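PDB 3GOE: DNA repair protein rad60, which is required for recombinational repair of DNA double-strand breaks in fission yeast, its C-terminal SUMO-like domain forming the part described here. Local coordinates for residues 49-61 / 69-81. Numbering follows the deposited sequence.
Sequences ERIRLEFEGEWLD and TELEDEDQVSVVL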
loop_
_atom_site.group_PDB
_atom_site.type_symbol
_atom_site.label_atom_id
_atom_site.label_comp_id
_atom_site.label_asym_id
_atom_site.label_seq_id
_atom_site.Cartn_x
_atom_site.Cartn_y
_atom_site.Cartn_z
ATOM N N GLU A 49 5.347 7.117 11.714
ATOM C CA GLU A 49 5.268 5.722 12.116
ATOM C C GLU A 49 3.904 5.227 12.462
ATOM O O GLU A 49 3.591 4.052 12.496
ATOM C CB GLU A 49 6.189 5.514 13.375
ATOM C CG GLU A 49 5.873 6.312 14.623
ATOM C CD GLU A 49 6.756 6.278 15.875
ATOM O OE1 GLU A 49 7.680 5.469 15.787
ATOM O OE2 GLU A 49 6.450 7.100 16.788
ATOM N N ARG A 50 3.007 6.044 12.833
ATOM C CA ARG A 50 1.648 5.776 13.306
ATOM C C ARG A 50 0.656 5.650 12.172
ATOM O O ARG A 50 -0.450 5.169 12.404
ATOM C CB ARG A 50 1.120 6.764 14.395
ATOM C CG ARG A 50 1.799 6.609 15.738
ATOM C CD ARG A 50 1.220 7.407 16.892
ATOM N NE ARG A 50 1.792 7.113 18.218
ATOM C CZ ARG A 50 1.258 7.458 19.373
ATOM N NH1 ARG A 50 0.128 8.132 19.366
ATOM N NH2 ARG A 50 1.915 7.106 20.485
ATOM N N ILE A 51 1.011 6.001 10.956
ATOM C CA ILE A 51 0.094 5.755 9.836
ATOM C C ILE A 51 0.011 4.259 9.631
ATOM O O ILE A 51 1.026 3.561 9.649
ATOM C CB ILE A 51 0.581 6.437 8.544
ATOM C CG1 ILE A 51 0.745 7.960 8.738
ATOM C CG2 ILE A 51 -0.350 6.091 7.377
ATOM C CD1 ILE A 51 1.427 8.652 7.547
ATOM N N ARG A 52 -1.197 3.728 9.428
ATOM C CA ARG A 52 -1.433 2.335 9.199
ATOM C C ARG A 52 -2.293 2.133 7.952
ATOM O O ARG A 52 -3.064 3.001 7.570
ATOM C CB ARG A 52 -2.122 1.652 10.390
ATOM C CG ARG A 52 -1.374 1.626 11.686
ATOM C CD ARG A 52 -2.110 0.917 12.812
ATOM N NE ARG A 52 -3.438 1.497 12.943
ATOM C CZ ARG A 52 -3.954 2.153 13.965
ATOM N NH1 ARG A 52 -5.204 2.595 13.839
ATOM N NH2 ARG A 52 -3.308 2.384 15.109
ATOM N N LEU A 53 -2.146 0.959 7.355
ATOM C CA LEU A 53 -3.026 0.499 6.295
ATOM C C LEU A 53 -3.892 -0.643 6.768
ATOM O O LEU A 53 -3.385 -1.545 7.409
ATOM C CB LEU A 53 -2.278 0.031 5.058
ATOM C CG LEU A 53 -1.379 1.018 4.377
ATOM C CD1 LEU A 53 -0.754 0.420 3.126
ATOM C CD2 LEU A 53 -2.061 2.341 4.048
ATOM N N GLU A 54 -5.178 -0.549 6.502
ATOM C CA GLU A 54 -6.154 -1.606 6.830
ATOM C C GLU A 54 -6.657 -2.254 5.549
ATOM O O GLU A 54 -7.019 -1.543 4.611
ATOM C CB GLU A 54 -7.309 -1.036 7.650
ATOM C CG GLU A 54 -8.481 -1.903 8.108
ATOM C CD GLU A 54 -9.199 -1.083 9.179
ATOM O OE1 GLU A 54 -8.614 -0.749 10.238
ATOM O OE2 GLU A 54 -10.390 -0.785 8.916
ATOM N N PHE A 55 -6.669 -3.562 5.567
ATOM C CA PHE A 55 -7.115 -4.357 4.424
ATOM C C PHE A 55 -8.152 -5.318 4.923
ATOM O O PHE A 55 -7.842 -6.122 5.792
ATOM C CB PHE A 55 -5.949 -5.073 3.787
ATOM C CG PHE A 55 -6.308 -5.967 2.625
ATOM C CD1 PHE A 55 -7.061 -5.520 1.554
ATOM C CD2 PHE A 55 -5.956 -7.275 2.635
ATOM C CE1 PHE A 55 -7.447 -6.314 0.471
ATOM C CE2 PHE A 55 -6.209 -8.101 1.584
ATOM C CZ PHE A 55 -6.981 -7.664 0.512
ATOM N N GLU A 56 -9.386 -5.197 4.422
ATOM C CA GLU A 56 -10.468 -6.061 4.866
ATOM C C GLU A 56 -10.581 -6.070 6.362
ATOM O O GLU A 56 -10.825 -7.071 7.044
ATOM C CB GLU A 56 -10.221 -7.469 4.268
ATOM C CG GLU A 56 -10.327 -7.330 2.747
ATOM C CD GLU A 56 -9.857 -8.540 1.966
ATOM O OE1 GLU A 56 -8.761 -9.119 2.190
ATOM O OE2 GLU A 56 -10.677 -8.864 1.066
ATOM N N GLY A 57 -10.437 -4.902 6.988
ATOM C CA GLY A 57 -10.746 -4.998 8.423
ATOM C C GLY A 57 -9.529 -5.396 9.223
ATOM O O GLY A 57 -9.632 -5.539 10.439
ATOM N N GLU A 58 -8.357 -5.581 8.633
ATOM C CA GLU A 58 -7.177 -6.030 9.323
ATOM C C GLU A 58 -5.966 -5.132 9.137
ATOM O O GLU A 58 -5.794 -4.663 8.015
ATOM C CB GLU A 58 -6.847 -7.464 8.817
ATOM C CG GLU A 58 -8.037 -8.161 8.161
ATOM C CD GLU A 58 -7.946 -9.652 7.919
ATOM O OE1 GLU A 58 -6.857 -10.155 7.532
ATOM O OE2 GLU A 58 -8.985 -10.335 8.115
ATOM N N TRP A 59 -5.149 -4.853 10.155
ATOM C CA TRP A 59 -3.982 -4.016 9.993
ATOM C C TRP A 59 -2.903 -4.751 9.245
ATOM O O TRP A 59 -2.526 -5.875 9.639
ATOM C CB TRP A 59 -3.372 -3.569 11.387
ATOM C CG TRP A 59 -4.307 -2.712 12.142
ATOM C CD1 TRP A 59 -4.670 -3.022 13.435
ATOM C CD2 TRP A 59 -4.965 -1.513 11.747
ATOM N NE1 TRP A 59 -5.531 -2.062 13.854
ATOM C CE2 TRP A 59 -5.719 -1.134 12.847
ATOM C CE3 TRP A 59 -5.012 -0.706 10.613
ATOM C CZ2 TRP A 59 -6.505 0.013 12.826
ATOM C CZ3 TRP A 59 -5.775 0.427 10.564
ATOM C CH2 TRP A 59 -6.517 0.759 11.693
ATOM N N LEU A 60 -2.342 -4.148 8.198
ATOM C CA LEU A 60 -1.217 -4.733 7.497
ATOM C C LEU A 60 0.053 -4.470 8.286
ATOM O O LEU A 60 0.299 -3.381 8.792
ATOM C CB LEU A 60 -1.128 -4.135 6.105
ATOM C CG LEU A 60 -2.255 -4.477 5.155
ATOM C CD1 LEU A 60 -2.102 -3.732 3.835
ATOM C CD2 LEU A 60 -2.333 -5.941 4.857
ATOM N N ASP A 61 0.930 -5.501 8.365
ATOM C CA ASP A 61 2.199 -5.374 9.040
ATOM C C ASP A 61 3.138 -4.521 8.215
ATOM O O ASP A 61 3.454 -4.884 7.079
ATOM C CB ASP A 61 2.792 -6.746 9.246
ATOM C CG ASP A 61 4.104 -6.816 10.004
ATOM O OD1 ASP A 61 4.806 -5.813 10.088
ATOM O OD2 ASP A 61 4.423 -7.924 10.481
ATOM N N THR A 69 1.694 -10.415 1.794
ATOM C CA THR A 69 0.342 -10.174 2.213
ATOM C C THR A 69 -0.616 -10.843 1.235
ATOM O O THR A 69 -0.192 -11.395 0.229
ATOM C CB THR A 69 0.013 -8.689 2.286
ATOM O OG1 THR A 69 -0.158 -8.171 0.980
ATOM C CG2 THR A 69 1.094 -7.868 3.007
ATOM N N GLU A 70 -1.911 -10.714 1.518
ATOM C CA GLU A 70 -2.899 -11.219 0.562
ATOM C C GLU A 70 -3.342 -10.216 -0.493
ATOM O O GLU A 70 -4.270 -10.458 -1.291
ATOM C CB GLU A 70 -4.129 -11.759 1.329
ATOM C CG GLU A 70 -3.669 -12.951 2.202
ATOM C CD GLU A 70 -4.853 -13.677 2.788
ATOM O OE1 GLU A 70 -5.974 -13.125 2.703
ATOM O OE2 GLU A 70 -4.614 -14.792 3.325
ATOM N N LEU A 71 -2.700 -9.054 -0.537
ATOM C CA LEU A 71 -3.040 -8.053 -1.545
ATOM C C LEU A 71 -2.840 -8.580 -2.955
ATOM O O LEU A 71 -1.870 -9.279 -3.246
ATOM C CB LEU A 71 -2.167 -6.791 -1.309
ATOM C CG LEU A 71 -2.468 -5.978 -0.053
ATOM C CD1 LEU A 71 -1.373 -4.949 0.155
ATOM C CD2 LEU A 71 -3.831 -5.385 -0.122
ATOM N N GLU A 72 -3.767 -8.200 -3.817
ATOM C CA GLU A 72 -3.683 -8.535 -5.210
ATOM C C GLU A 72 -3.961 -7.276 -6.058
ATOM O O GLU A 72 -4.439 -6.249 -5.564
ATOM C CB GLU A 72 -4.711 -9.613 -5.592
ATOM C CG GLU A 72 -4.483 -10.928 -4.836
ATOM C CD GLU A 72 -5.715 -11.812 -4.830
ATOM O OE1 GLU A 72 -6.685 -11.546 -5.590
ATOM O OE2 GLU A 72 -5.782 -12.815 -4.086
ATOM N N ASP A 73 -3.662 -7.383 -7.325
ATOM C CA ASP A 73 -3.902 -6.304 -8.212
ATOM C C ASP A 73 -5.355 -5.815 -8.175
ATOM O O ASP A 73 -6.293 -6.616 -8.185
ATOM C CB ASP A 73 -3.538 -6.796 -9.627
ATOM C CG ASP A 73 -3.589 -5.678 -10.652
ATOM O OD1 ASP A 73 -4.310 -5.804 -11.656
ATOM O OD2 ASP A 73 -2.903 -4.661 -10.464
ATOM N N GLU A 74 -5.536 -4.503 -8.109
ATOM C CA GLU A 74 -6.797 -3.792 -8.059
ATOM C C GLU A 74 -7.484 -3.893 -6.696
ATOM O O GLU A 74 -8.630 -3.473 -6.575
ATOM C CB GLU A 74 -7.731 -4.150 -9.239
ATOM C CG GLU A 74 -7.122 -3.746 -10.571
ATOM C CD GLU A 74 -7.053 -2.333 -11.045
ATOM O OE1 GLU A 74 -7.490 -1.387 -10.338
ATOM O OE2 GLU A 74 -6.547 -2.063 -12.194
ATOM N N ASP A 75 -6.820 -4.386 -5.640
ATOM C CA ASP A 75 -7.339 -4.341 -4.334
ATOM C C ASP A 75 -7.350 -2.903 -3.778
ATOM O O ASP A 75 -6.684 -2.015 -4.322
ATOM C CB ASP A 75 -6.622 -5.270 -3.368
ATOM C CG ASP A 75 -7.102 -6.689 -3.448
ATOM O OD1 ASP A 75 -8.235 -6.969 -3.895
ATOM O OD2 ASP A 75 -6.337 -7.614 -3.015
ATOM N N GLN A 76 -8.147 -2.747 -2.721
ATOM C CA GLN A 76 -8.271 -1.469 -2.081
ATOM C C GLN A 76 -7.945 -1.605 -0.596
ATOM O O GLN A 76 -8.224 -2.625 -0.011
ATOM C CB GLN A 76 -9.631 -0.825 -2.282
ATOM C CG GLN A 76 -10.775 -1.658 -1.852
ATOM C CD GLN A 76 -12.038 -1.108 -2.529
ATOM O OE1 GLN A 76 -12.306 0.080 -2.491
ATOM N NE2 GLN A 76 -12.870 -1.998 -3.119
ATOM N N VAL A 77 -7.311 -0.563 -0.078
ATOM C CA VAL A 77 -6.940 -0.491 1.328
ATOM C C VAL A 77 -7.339 0.887 1.866
ATOM O O VAL A 77 -7.521 1.853 1.144
ATOM C CB VAL A 77 -5.448 -0.731 1.589
ATOM C CG1 VAL A 77 -5.013 -2.106 1.102
ATOM C CG2 VAL A 77 -4.727 0.385 0.910
ATOM N N SER A 78 -7.470 0.950 3.192
ATOM C CA SER A 78 -7.747 2.180 3.900
ATOM C C SER A 78 -6.490 2.711 4.598
ATOM O O SER A 78 -5.825 1.960 5.292
ATOM C CB SER A 78 -8.837 1.984 4.919
ATOM O OG SER A 78 -10.072 1.658 4.339
ATOM N N VAL A 79 -6.194 3.976 4.411
ATOM C CA VAL A 79 -5.142 4.652 5.119
ATOM C C VAL A 79 -5.705 5.259 6.395
ATOM O O VAL A 79 -6.654 6.072 6.289
ATOM C CB VAL A 79 -4.539 5.767 4.245
ATOM C CG1 VAL A 79 -3.392 6.429 5.001
ATOM C CG2 VAL A 79 -4.142 5.238 2.897
ATOM N N VAL A 80 -5.130 4.934 7.527
ATOM C CA VAL A 80 -5.581 5.455 8.840
ATOM C C VAL A 80 -4.462 6.298 9.385
ATOM O O VAL A 80 -3.378 5.803 9.650
ATOM C CB VAL A 80 -5.973 4.323 9.755
ATOM C CG1 VAL A 80 -6.390 4.896 11.115
ATOM C CG2 VAL A 80 -7.054 3.463 9.141
ATOM N N LEU A 81 -4.703 7.606 9.545
ATOM C CA LEU A 81 -3.636 8.527 9.924
ATOM C C LEU A 81 -3.465 8.676 11.439
ATOM O O LEU A 81 -2.347 9.048 11.872
ATOM C CB LEU A 81 -3.890 9.894 9.239
ATOM C CG LEU A 81 -3.877 9.813 7.710
ATOM C CD1 LEU A 81 -4.189 11.170 7.084
ATOM C CD2 LEU A 81 -2.537 9.317 7.180
HETATM O O HOH W 1 -3.230 4.888 12.549
HETATM O O HOH W 2 -9.825 -3.271 2.152
#
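The side chains of F55 and L71 run antiparallel and overlap, and methyl CD2 of L71 sits 3.6 Å from the centroid of the F55 ring, only 8° off the ring normal, which defines a CH-pi contact over one face. The ring gets there because its CG lies anti to the backbone N (chi1 178°), which sends it along strand 76-80 toward the loop that precedes it. CG1 of V77 meets the ring obliquely, and the other methyl of L71, CD1, reaches tip to tip to CD1 of L60 at 3.9 Å. Cutting F55 back to an alanine is likely to open a gap under L71 CD2 and leave V77 CG1 less well covered. Further along, on the face carrying L53 and V79, L53 CD2 and V79 CG2 lie side by side, 3.7 Å apart; I51 and L53 also touch helix 32-43. This is the helix-packed face of a beta-grasp (ubiquitin-like) sheet, in which strand 76-80 runs between strands 52-55 and 9-16. Strands 52-55 and 76-80 are antiparallel: R52 with V80 and E54 with S78 form hydrogen-bonded pairs flanking the non-hydrogen-bonded pair L53 with V79. The four bonds are nearly straight, the longest being R52 N to V80 O at 3.0 Å, with 170° at the hydrogen. On the other face, CG2 of V80 meets the W59 ring at its edge, 3.6 Å from CZ3. At the F55 end, Q76 O lies in the plane of the phenyl ring at its edge, 3.5 Å from CD1, and also accepts from a water that takes the N-H of E56. D75 OD2, 3.6 Å from F55 CZ, accepts a bond from E72 N, which arrives from above the carboxylate plane.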